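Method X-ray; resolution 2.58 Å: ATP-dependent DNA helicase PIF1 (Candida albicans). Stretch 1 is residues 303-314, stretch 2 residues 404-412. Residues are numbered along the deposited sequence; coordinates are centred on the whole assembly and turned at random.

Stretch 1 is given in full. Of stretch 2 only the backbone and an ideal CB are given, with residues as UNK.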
ATOM      1  N   ASP A 303       6.721  10.500 -13.956  1.00103.98           N
ATOM      2  CA  ASP A 303       7.721  10.046 -13.004  1.00106.68           C
ATOM      3  C   ASP A 303       7.619  10.808 -11.692  1.00107.48           C
ATOM      4  O   ASP A 303       8.081  10.313 -10.658  1.00105.20           O
ATOM      5  CB  ASP A 303       9.120  10.209 -13.604  1.00113.79           C
ATOM      6  CG  ASP A 303      10.193   9.527 -12.781  1.00125.13           C
ATOM      7  OD1 ASP A 303       9.856   8.614 -11.996  1.00126.33           O
ATOM      8  OD2 ASP A 303      11.375   9.909 -12.915  1.00125.26           O
ATOM      9  N   GLN A 304       7.003  11.989 -11.712  1.00106.82           N
ATOM     10  CA  GLN A 304       6.800  12.820 -10.534  1.00101.89           C
ATOM     11  C   GLN A 304       5.403  12.675  -9.947  1.00107.22           C
ATOM     12  O   GLN A 304       5.254  12.609  -8.725  1.00110.05           O
ATOM     13  CB  GLN A 304       7.065  14.289 -10.876  1.00105.09           C
ATOM     14  CG  GLN A 304       7.777  15.065  -9.781  1.00114.94           C
ATOM     15  CD  GLN A 304       8.279  16.416 -10.253  1.00122.10           C
ATOM     16  OE1 GLN A 304       8.012  16.830 -11.382  1.00125.90           O
ATOM     17  NE2 GLN A 304       9.017  17.108  -9.391  1.00110.30           N
ATOM     18  N   LEU A 305       4.376  12.600 -10.784  1.00106.23           N
ATOM     19  CA  LEU A 305       3.002  12.419 -10.329  1.00100.34           C
ATOM     20  C   LEU A 305       2.643  10.949 -10.509  1.00102.28           C
ATOM     21  O   LEU A 305       2.516  10.468 -11.639  1.00113.10           O
ATOM     22  CB  LEU A 305       2.049  13.323 -11.105  1.00102.32           C
ATOM     23  CG  LEU A 305       0.554  13.091 -10.894  1.00 91.42           C
ATOM     24  CD1 LEU A 305       0.188  13.271  -9.431  1.00100.61           C
ATOM     25  CD2 LEU A 305      -0.247  14.034 -11.776  1.00 95.28           C
ATOM     26  N   VAL A 306       2.483  10.237  -9.393  1.00 89.39           N
ATOM     27  CA  VAL A 306       2.312   8.793  -9.399  1.00 83.28           C
ATOM     28  C   VAL A 306       1.085   8.428  -8.571  1.00 83.69           C
ATOM     29  O   VAL A 306       0.463   9.277  -7.928  1.00 80.56           O
ATOM     30  CB  VAL A 306       3.561   8.058  -8.866  1.00 77.71           C
ATOM     31  CG1 VAL A 306       4.784   8.450  -9.671  1.00 81.60           C
ATOM     32  CG2 VAL A 306       3.771   8.367  -7.397  1.00 78.96           C
ATOM     33  N   ASN A 307       0.734   7.140  -8.618  1.00 81.46           N
ATOM     34  CA  ASN A 307      -0.352   6.604  -7.804  1.00 73.52           C
ATOM     35  C   ASN A 307      -0.060   6.828  -6.326  1.00 68.98           C
ATOM     36  O   ASN A 307       1.000   6.448  -5.823  1.00 76.80           O
ATOM     37  CB  ASN A 307      -0.532   5.107  -8.088  1.00 74.05           C
ATOM     38  CG  ASN A 307      -1.810   4.523  -7.472  1.00 77.47           C
ATOM     39  OD1 ASN A 307      -2.125   4.746  -6.303  1.00 77.10           O
ATOM     40  ND2 ASN A 307      -2.539   3.751  -8.268  1.00 89.42           N
ATOM     41  N   GLY A 308      -1.017   7.433  -5.630  1.00 77.94           N
ATOM     42  CA  GLY A 308      -0.878   7.759  -4.227  1.00 83.37           C
ATOM     43  C   GLY A 308      -0.590   9.218  -3.939  1.00 81.53           C
ATOM     44  O   GLY A 308      -0.745   9.643  -2.788  1.00 78.92           O
ATOM     45  N   THR A 309      -0.190   9.992  -4.947  1.00 72.43           N
ATOM     46  CA  THR A 309       0.138  11.397  -4.742  1.00 74.20           C
ATOM     47  C   THR A 309      -1.085  12.175  -4.273  1.00 71.69           C
ATOM     48  O   THR A 309      -2.162  12.088  -4.871  1.00 70.53           O
ATOM     49  CB  THR A 309       0.676  12.008  -6.035  1.00 76.83           C
ATOM     50  OG1 THR A 309       1.793  11.243  -6.505  1.00 83.11           O
ATOM     51  CG2 THR A 309       1.114  13.444  -5.803  1.00 74.22           C
ATOM     52  N   LEU A 310      -0.911  12.956  -3.212  1.00 74.43           N
ATOM     53  CA  LEU A 310      -1.997  13.766  -2.685  1.00 77.69           C
ATOM     54  C   LEU A 310      -2.019  15.123  -3.378  1.00 79.10           C
ATOM     55  O   LEU A 310      -0.981  15.652  -3.787  1.00 80.64           O
ATOM     56  CB  LEU A 310      -1.854  13.951  -1.171  1.00 67.15           C
ATOM     57  CG  LEU A 310      -1.797  12.659  -0.351  1.00 69.24           C
ATOM     58  CD1 LEU A 310      -1.625  12.945   1.132  1.00 65.73           C
ATOM     59  CD2 LEU A 310      -3.044  11.828  -0.592  1.00 71.79           C
ATOM     60  N   GLY A 311      -3.218  15.682  -3.512  1.00 77.96           N
ATOM     61  CA  GLY A 311      -3.391  16.922  -4.233  1.00 76.96           C
ATOM     62  C   GLY A 311      -4.571  17.704  -3.702  1.00 74.68           C
ATOM     63  O   GLY A 311      -5.234  17.302  -2.745  1.00 79.01           O
ATOM     64  N   LYS A 312      -4.838  18.834  -4.353  1.00 78.39           N
ATOM     65  CA  LYS A 312      -5.928  19.713  -3.955  1.00 81.93           C
ATOM     66  C   LYS A 312      -6.548  20.333  -5.196  1.00 86.92           C
ATOM     67  O   LYS A 312      -5.840  20.891  -6.041  1.00 83.79           O
ATOM     68  CB  LYS A 312      -5.431  20.801  -2.996  1.00 83.82           C
ATOM     69  CG  LYS A 312      -6.437  21.901  -2.699  1.00 85.47           C
ATOM     70  CD  LYS A 312      -5.928  22.808  -1.585  1.00 88.13           C
ATOM     71  CE  LYS A 312      -6.743  24.092  -1.468  1.00 92.41           C
ATOM     72  NZ  LYS A 312      -6.498  25.049  -2.588  1.00 94.28           N
ATOM     73  N   VAL A 313      -7.869  20.225  -5.295  1.00 85.99           N
ATOM     74  CA  VAL A 313      -8.618  20.713  -6.447  1.00 88.36           C
ATOM     75  C   VAL A 313      -8.893  22.203  -6.287  1.00 88.18           C
ATOM     76  O   VAL A 313      -9.307  22.658  -5.214  1.00 83.42           O
ATOM     77  CB  VAL A 313      -9.922  19.920  -6.619  1.00 89.72           C
ATOM     78  CG1 VAL A 313     -10.612  19.758  -5.282  1.00 87.04           C
ATOM     79  CG2 VAL A 313     -10.829  20.615  -7.614  1.00 83.90           C
ATOM     80  N   ILE A 314      -8.658  22.968  -7.352  1.00 92.25           N
ATOM     81  CA  ILE A 314      -8.797  24.414  -7.318  1.00 95.51           C
ATOM     82  C   ILE A 314      -9.984  24.898  -8.144  1.00 99.62           C
ATOM     83  O   ILE A 314     -10.661  25.851  -7.752  1.00 97.79           O
ATOM     84  CB  ILE A 314      -7.492  25.089  -7.790  1.00 84.31           C
ATOM     85  CG1 ILE A 314      -6.277  24.329  -7.259  1.00 82.78           C
ATOM     86  CG2 ILE A 314      -7.460  26.541  -7.344  1.00 95.30           C
ATOM     87  CD1 ILE A 314      -4.971  24.795  -7.853  1.00 91.15           C
ATOM     88  N   UNK A 404     -11.494  18.413 -13.521  1.00 82.84           N
ATOM     89  CA  UNK A 404     -10.943  19.002 -12.293  1.00 77.12           C
ATOM     90  C   UNK A 404      -9.557  19.588 -12.510  1.00 79.08           C
ATOM     91  O   UNK A 404      -8.723  19.021 -13.220  1.00 83.19           O
ATOM     92  CB  UNK A 404     -10.885  17.951 -11.183  1.00 77.12           C
ATOM     93  N   UNK A 405      -9.312  20.727 -11.870  1.00 84.73           N
ATOM     94  CA  UNK A 405      -7.991  21.345 -11.818  1.00 83.93           C
ATOM     95  C   UNK A 405      -7.401  21.055 -10.444  1.00 85.40           C
ATOM     96  O   UNK A 405      -7.924  21.522  -9.427  1.00 87.71           O
ATOM     97  CB  UNK A 405      -8.061  22.849 -12.088  1.00 83.93           C
ATOM     98  N   UNK A 406      -6.315  20.286 -10.409  1.00 88.37           N
ATOM     99  CA  UNK A 406      -5.784  19.746  -9.163  1.00 87.70           C
ATOM    100  C   UNK A 406      -4.307  20.101  -9.042  1.00 88.80           C
ATOM    101  O   UNK A 406      -3.538  19.923  -9.994  1.00 83.50           O
ATOM    102  CB  UNK A 406      -5.983  18.230  -9.096  1.00 87.70           C
ATOM    103  N   UNK A 407      -3.919  20.591  -7.866  1.00 95.54           N
ATOM    104  CA  UNK A 407      -2.536  20.917  -7.542  1.00 94.69           C
ATOM    105  C   UNK A 407      -1.970  19.807  -6.664  1.00 84.02           C
ATOM    106  O   UNK A 407      -2.462  19.582  -5.555  1.00 87.59           O
ATOM    107  CB  UNK A 407      -2.435  22.275  -6.845  1.00 94.69           C
ATOM    108  N   UNK A 408      -0.923  19.141  -7.146  1.00 87.53           N
ATOM    109  CA  UNK A 408      -0.408  17.916  -6.540  1.00 88.87           C
ATOM    110  C   UNK A 408       0.929  18.190  -5.860  1.00 97.47           C
ATOM    111  O   UNK A 408       1.872  18.666  -6.504  1.00103.96           O
ATOM    112  CB  UNK A 408      -0.258  16.814  -7.591  1.00 88.87           C
ATOM    113  N   UNK A 409       1.008  17.889  -4.564  1.00 94.53           N
ATOM    114  CA  UNK A 409       2.268  17.936  -3.823  1.00 99.25           C
ATOM    115  C   UNK A 409       3.202  16.848  -4.337  1.00100.59           C
ATOM    116  O   UNK A 409       2.933  15.655  -4.162  1.00104.26           O
ATOM    117  CB  UNK A 409       2.026  17.773  -2.321  1.00 99.25           C
ATOM    118  N   UNK A 410       4.308  17.251  -4.958  1.00106.41           N
ATOM    119  CA  UNK A 410       5.209  16.295  -5.576  1.00109.77           C
ATOM    120  C   UNK A 410       5.972  15.521  -4.503  1.00118.01           C
ATOM    121  O   UNK A 410       6.036  15.946  -3.348  1.00122.55           O
ATOM    122  CB  UNK A 410       6.180  17.005  -6.521  1.00109.77           C
ATOM    123  N   UNK A 411       6.568  14.369  -4.860  1.00123.40           N
ATOM    124  CA  UNK A 411       7.331  13.614  -3.858  1.00124.57           C
ATOM    125  C   UNK A 411       8.651  14.283  -3.525  1.00121.88           C
ATOM    126  O   UNK A 411       9.724  13.695  -3.683  1.00132.70           O
ATOM    127  CB  UNK A 411       7.590  12.189  -4.351  1.00124.57           C
ATOM    128  N   UNK A 412       8.571  15.527  -3.061  1.00111.34           N
ATOM    129  CA  UNK A 412       9.711  16.239  -2.516  1.00113.63           C
ATOM    130  C   UNK A 412       9.372  16.925  -1.203  1.00112.82           C
ATOM    131  O   UNK A 412      10.250  17.564  -0.612  1.00115.16           O
ATOM    132  CB  UNK A 412      10.222  17.267  -3.527  1.00113.63           C
TER

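The two strands run antiparallel, and the backbone bonds and bridges define the register. Position 404 enters with phi near -67° and psi near 141°, angles open to most residues and compatible with proline. Its CB points sideways, 4.5 Å from Val313 CG2, and stretch 1 asks little of it. The residue is Pro404.

At 405 the carbonyl does the work: Ile314 N donates to O of this residue at 2.6 Å, and Val313 CA lies 3.2 Å from the same O in a CA-H...O contact. The CB points sideways, with Ile314 N 4.8 Å away, so many side chains would suit, beta-branched or long aliphatic ones among them. Leu405 fills the place, with chi1 t and chi2 p.

Position 406 pairs with Val313 in a non-hydrogen-bonded bridge, CA to CA 4.0 Å, and its CB shares a face of the sheet with the Val313 side chain. A compact aliphatic group is the natural answer; valine, isoleucine or alanine could serve. The deposited Val406 brings CG2 to 4.2 Å from Val313 CB, and its CG1 comes 4.1 Å from Gly311 C, using room that the glycine leaves.

The CB of 407 turns to the other face, the one carrying Lys312. Ile314 CD1 is 3.7 Å from the ideal CB, and beyond it no acidic group of stretch 1 waits. A long chain with an aliphatic stem fits, as would a polar or beta-branched residue. It is Lys407, whose CB packs at 3.7 Å from Ile314 CD1. The backbone closes a reciprocal pair: Lys407 N to Lys312 O at 2.7 Å, nearly straight, and Lys312 N to Lys407 O at 2.8 Å.

Position 408 is the richest. It lies opposite Gly311, CA to CA 3.9 Å, and Leu305 CD1, Thr309 CG2 and the absent side chain of Gly311 together frame a broad apolar space. A large hydrophobe is called for, flat, branched or flexible: phenylalanine, leucine or methionine. Phe408 takes it with chi1 m. Leu305 CD1 sits over one ring face, 3.8 Å from the centroid of the Phe408 ring, a CH-pi contact, while Gly311 CA approaches Phe408 CD1 at 3.6 Å. A CB on Gly311 would fall 2.4 Å from Phe408 CD1 and 3.0 Å from Val406 CG1, so the glycine makes room for both neighbours.

At 409 the backbone N donates to Leu310 O at 3.1 Å, a somewhat bent hydrogen bond. The CB points sideways, and varied side chains would do; Leu409 is found, its O 3.3 Å from Thr309 CG2.

The ideal CB of 410 is 4.0 Å from Gln304 NE2, so either an apolar group or a polar partner for the amide could suit. Leu410 chooses contact, CD1 to Gln304 NE2 at 3.3 Å.

Position 411, with phi near -73°, admits proline; Pro411 lays CD 3.0 Å from Gln304 O. Position 412 has no partner within 5.5 Å of its ideal CB, so stretch 1 leaves the choice free; it is Asp412.

Stretch 2 404-412: PLVKFLLPD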
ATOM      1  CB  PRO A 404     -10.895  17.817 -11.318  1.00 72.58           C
ATOM      2  CG  PRO A 404     -11.855  16.823 -11.869  1.00 77.01           C
ATOM      3  CD  PRO A 404     -11.781  16.978 -13.358  1.00 81.43           C
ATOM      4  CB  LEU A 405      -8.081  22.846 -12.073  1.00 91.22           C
ATOM      5  CG  LEU A 405      -6.749  23.589 -12.123  1.00 87.65           C
ATOM      6  CD1 LEU A 405      -5.879  23.020 -13.230  1.00 91.86           C
ATOM      7  CD2 LEU A 405      -6.984  25.073 -12.327  1.00 95.05           C
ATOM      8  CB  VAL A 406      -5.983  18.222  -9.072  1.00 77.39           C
ATOM      9  CG1 VAL A 406      -5.506  17.709  -7.727  1.00 69.88           C
ATOM     10  CG2 VAL A 406      -7.450  17.865  -9.285  1.00 78.03           C
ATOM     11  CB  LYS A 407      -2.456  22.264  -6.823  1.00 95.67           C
ATOM     12  CG  LYS A 407      -1.073  22.615  -6.303  1.00104.80           C
ATOM     13  CD  LYS A 407      -1.138  23.678  -5.212  1.00107.14           C
ATOM     14  CE  LYS A 407      -1.846  23.161  -3.964  1.00112.84           C
ATOM     15  NZ  LYS A 407      -1.199  21.945  -3.385  1.00105.13           N
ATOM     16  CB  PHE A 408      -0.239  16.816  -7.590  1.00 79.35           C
ATOM     17  CG  PHE A 408      -1.526  16.161  -8.017  1.00 79.87           C
ATOM     18  CD1 PHE A 408      -2.189  15.286  -7.171  1.00 78.67           C
ATOM     19  CD2 PHE A 408      -2.054  16.390  -9.279  1.00 78.99           C
ATOM     20  CE1 PHE A 408      -3.364  14.670  -7.565  1.00 68.29           C
ATOM     21  CE2 PHE A 408      -3.230  15.775  -9.680  1.00 69.60           C
ATOM     22  CZ  PHE A 408      -3.883  14.913  -8.822  1.00 67.77           C
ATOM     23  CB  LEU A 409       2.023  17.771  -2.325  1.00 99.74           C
ATOM     24  CG  LEU A 409       1.440  18.953  -1.546  1.00106.35           C
ATOM     25  CD1 LEU A 409      -0.075  19.049  -1.707  1.00108.52           C
ATOM     26  CD2 LEU A 409       1.828  18.868  -0.075  1.00103.44           C
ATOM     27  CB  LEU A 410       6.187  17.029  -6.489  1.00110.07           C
ATOM     28  CG  LEU A 410       5.530  17.902  -7.553  1.00115.42           C
ATOM     29  CD1 LEU A 410       6.535  18.881  -8.134  1.00112.64           C
ATOM     30  CD2 LEU A 410       4.923  17.029  -8.641  1.00119.44           C
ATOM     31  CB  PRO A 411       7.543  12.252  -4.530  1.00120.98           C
ATOM     32  CG  PRO A 411       7.506  12.552  -5.981  1.00120.81           C
ATOM     33  CD  PRO A 411       6.480  13.641  -6.137  1.00124.52           C
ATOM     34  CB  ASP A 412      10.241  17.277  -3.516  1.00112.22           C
ATOM     35  CG  ASP A 412       9.272  18.414  -3.738  1.00109.41           C
ATOM     36  OD1 ASP A 412       8.052  18.156  -3.806  1.00113.84           O
ATOM     37  OD2 ASP A 412       9.730  19.569  -3.838  1.00117.61           O
TER
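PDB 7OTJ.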